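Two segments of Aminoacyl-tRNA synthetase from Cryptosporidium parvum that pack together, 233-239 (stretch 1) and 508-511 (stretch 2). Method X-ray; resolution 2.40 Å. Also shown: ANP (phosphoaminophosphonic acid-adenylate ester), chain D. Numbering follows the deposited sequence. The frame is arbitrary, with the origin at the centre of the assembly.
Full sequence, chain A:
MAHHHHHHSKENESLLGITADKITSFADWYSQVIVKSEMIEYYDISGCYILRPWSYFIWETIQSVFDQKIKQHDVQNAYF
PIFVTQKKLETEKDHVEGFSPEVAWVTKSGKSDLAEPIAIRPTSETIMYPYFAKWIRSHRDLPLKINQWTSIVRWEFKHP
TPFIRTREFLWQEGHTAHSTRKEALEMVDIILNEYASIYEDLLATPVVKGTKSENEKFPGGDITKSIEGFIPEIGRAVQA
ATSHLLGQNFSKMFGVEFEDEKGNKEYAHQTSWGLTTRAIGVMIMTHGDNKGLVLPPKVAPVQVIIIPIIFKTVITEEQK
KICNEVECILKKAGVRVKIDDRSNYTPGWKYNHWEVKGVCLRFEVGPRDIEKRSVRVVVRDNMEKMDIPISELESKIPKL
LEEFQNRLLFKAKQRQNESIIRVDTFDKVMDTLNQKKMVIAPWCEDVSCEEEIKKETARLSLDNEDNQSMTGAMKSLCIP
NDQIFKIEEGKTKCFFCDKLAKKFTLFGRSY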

# COMPACT_ATOMS: atom_id res chain seq x y z
N GLU A 233 -11.99 0.87 10.70
CA GLU A 233 -13.43 0.90 10.46
C GLU A 233 -14.02 -0.48 10.22
O GLU A 233 -15.24 -0.65 10.36
CB GLU A 233 -13.74 1.81 9.27
CG GLU A 233 -13.54 3.30 9.54
CD GLU A 233 -12.08 3.71 9.58
OE1 GLU A 233 -11.22 2.90 9.16
OE2 GLU A 233 -11.79 4.83 10.03
N ILE A 234 -13.20 -1.47 9.87
CA ILE A 234 -13.64 -2.85 9.77
C ILE A 234 -12.86 -3.78 10.69
O ILE A 234 -13.13 -4.99 10.71
CB ILE A 234 -13.58 -3.37 8.32
CG1 ILE A 234 -12.15 -3.27 7.78
CG2 ILE A 234 -14.54 -2.60 7.44
CD1 ILE A 234 -12.01 -3.78 6.37
N GLY A 235 -11.89 -3.26 11.44
CA GLY A 235 -11.16 -4.06 12.41
C GLY A 235 -10.38 -5.21 11.81
O GLY A 235 -10.26 -6.26 12.44
N ARG A 236 -9.84 -5.03 10.61
CA ARG A 236 -9.09 -6.08 9.94
C ARG A 236 -7.73 -5.55 9.51
O ARG A 236 -7.64 -4.49 8.89
CB ARG A 236 -9.86 -6.62 8.72
CG ARG A 236 -11.17 -7.28 9.09
CD ARG A 236 -11.61 -8.30 8.05
NE ARG A 236 -11.93 -9.58 8.67
CZ ARG A 236 -13.07 -9.84 9.30
NH1 ARG A 236 -14.01 -8.90 9.39
NH2 ARG A 236 -13.28 -11.03 9.83
N ALA A 237 -6.69 -6.29 9.86
CA ALA A 237 -5.35 -5.95 9.41
C ALA A 237 -5.20 -6.26 7.93
O ALA A 237 -6.02 -6.94 7.32
CB ALA A 237 -4.30 -6.70 10.23
N VAL A 238 -4.11 -5.75 7.35
CA VAL A 238 -3.83 -5.98 5.94
C VAL A 238 -2.33 -5.94 5.72
O VAL A 238 -1.67 -4.94 6.04
CB VAL A 238 -4.58 -4.96 5.05
CG1 VAL A 238 -4.35 -3.54 5.54
CG2 VAL A 238 -4.16 -5.12 3.60
N GLN A 239 -1.77 -7.02 5.20
CA GLN A 239 -0.33 -7.10 4.98
C GLN A 239 0.06 -6.11 3.89
O GLN A 239 -0.34 -6.26 2.73
CB GLN A 239 0.08 -8.52 4.61
CG GLN A 239 1.59 -8.70 4.48
CD GLN A 239 2.00 -10.16 4.49
OE1 GLN A 239 1.18 -11.05 4.74
NE2 GLN A 239 3.27 -10.42 4.22
N GLY A 508 -4.67 -10.47 15.35
CA GLY A 508 -5.90 -9.86 14.87
C GLY A 508 -6.41 -10.56 13.64
O GLY A 508 -5.75 -11.41 13.04
N ARG A 509 -7.63 -10.19 13.26
CA ARG A 509 -8.21 -10.64 12.00
C ARG A 509 -7.68 -9.79 10.86
O ARG A 509 -7.43 -8.59 11.01
CB ARG A 509 -9.74 -10.57 12.05
CG ARG A 509 -10.35 -11.30 13.24
CD ARG A 509 -11.87 -11.31 13.16
NE ARG A 509 -12.48 -12.08 14.25
CZ ARG A 509 -13.07 -11.55 15.31
NH1 ARG A 509 -13.15 -10.23 15.44
NH2 ARG A 509 -13.60 -12.33 16.24
N SER A 510 -7.49 -10.42 9.70
CA SER A 510 -6.84 -9.76 8.57
C SER A 510 -7.68 -9.93 7.31
O SER A 510 -8.66 -10.68 7.28
CB SER A 510 -5.43 -10.31 8.34
OG SER A 510 -5.48 -11.61 7.77
N TYR A 511 -7.27 -9.22 6.27
CA TYR A 511 -7.87 -9.35 4.94
C TYR A 511 -7.47 -10.68 4.32
O TYR A 511 -6.32 -11.10 4.42
CB TYR A 511 -7.44 -8.19 4.04
CG TYR A 511 -8.49 -7.13 3.83
CD1 TYR A 511 -9.51 -7.30 2.91
CD2 TYR A 511 -8.45 -5.94 4.55
CE1 TYR A 511 -10.47 -6.32 2.71
CE2 TYR A 511 -9.41 -4.96 4.37
CZ TYR A 511 -10.41 -5.15 3.44
OH TYR A 511 -11.36 -4.18 3.25
OXT TYR A 511 -8.28 -11.36 3.69
PG ANP D . -2.53 -13.60 0.91
O1G ANP D . -2.80 -14.84 1.71
O2G ANP D . -3.40 -12.42 1.49
O3G ANP D . -2.93 -13.84 -0.60
PB ANP D . 0.01 -13.67 -0.30
O1B ANP D . 1.09 -14.70 0.13
O2B ANP D . -0.88 -14.29 -1.33
N3B ANP D . -0.89 -13.20 1.04
PA ANP D . 2.08 -12.47 -1.66
O1A ANP D . 2.05 -13.52 -2.70
O2A ANP D . 3.17 -12.66 -0.60
O3A ANP D . 0.69 -12.40 -0.88
O5' ANP D . 2.21 -11.07 -2.39
C5' ANP D . 2.99 -10.00 -1.82
C4' ANP D . 2.06 -8.94 -1.30
O4' ANP D . 1.10 -8.61 -2.31
C3' ANP D . 1.24 -9.34 -0.08
O3' ANP D . 1.96 -9.08 1.12
C2' ANP D . 0.00 -8.44 -0.20
O2' ANP D . 0.21 -7.18 0.44
C1' ANP D . -0.14 -8.25 -1.72
N9 ANP D . -1.19 -9.05 -2.33
C8 ANP D . -1.38 -10.40 -2.21
N7 ANP D . -2.40 -10.87 -2.88
C5 ANP D . -2.92 -9.74 -3.50
C6 ANP D . -4.03 -9.55 -4.35
N6 ANP D . -4.83 -10.54 -4.76
N1 ANP D . -4.28 -8.29 -4.79
C2 ANP D . -3.47 -7.30 -4.39
N3 ANP D . -2.41 -7.36 -3.58
C4 ANP D . -2.19 -8.61 -3.17
O HOH W 1 -8.56 -7.79 14.19
O HOH W 2 -3.75 -9.21 4.74

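A chain terminus can be held by very little backbone pairing if its side chains are placed to profit from it, and the last residues of this synthetase illustrate the principle. Ala237 and Ser510 form a single beta bridge, their CA atoms 4.2 Å apart. Ala237 uses both of its polar backbone atoms: its N donates to Arg509 O at 2.7 Å, and its O accepts from Tyr511 N at 2.8 Å. Each acceptor also receives a CA-H contact, Arg236 CA to Arg509 O and Ser510 CA to Ala237 O, both 3.2 Å. Water 1 extends the pairing at one end, bridging Gly235 O (2.9 Å) and Arg509 N (2.7 Å); water 2 does so at the other, between Gln239 N (3.0 Å) and Tyr511 O (3.2 Å).

Within this frame, Tyr511 has the largest area covered by the other stretch, 88 Å². Its chi1 of -103° lies between wells, and chi2 of -81° sets the ring where it meets apolar groups from stretch 1. The backbone places Val238 CB 4.0 Å from Tyr511 CD2; its chi1, p, decides only where CG1 and CG2 lie. Ile234, p then t, extends CD1 to 3.5 Å from Tyr511 CE2 and 3.2 Å from Tyr511 OH. Ala237 O lies at the edge of the ring, so the carbonyl that binds the backbone also borders the side chain.

The arginines meet through their aliphatic and guanidinium parts. Arg509, m with chi2 and chi3 both t, is extended, and its CD lies 3.6 Å from Arg236 NH2. Arg236 starts m, t but turns at chi3, 129° and off-well; its NE is 3.7 Å from Ser510 O, which sits at the guanidinium edge. Ser510 adopts p, from which OG makes a weak hydrogen bond to Tyr511 O at 3.5 Å. Gly235 has positive phi, which favours glycine in itself.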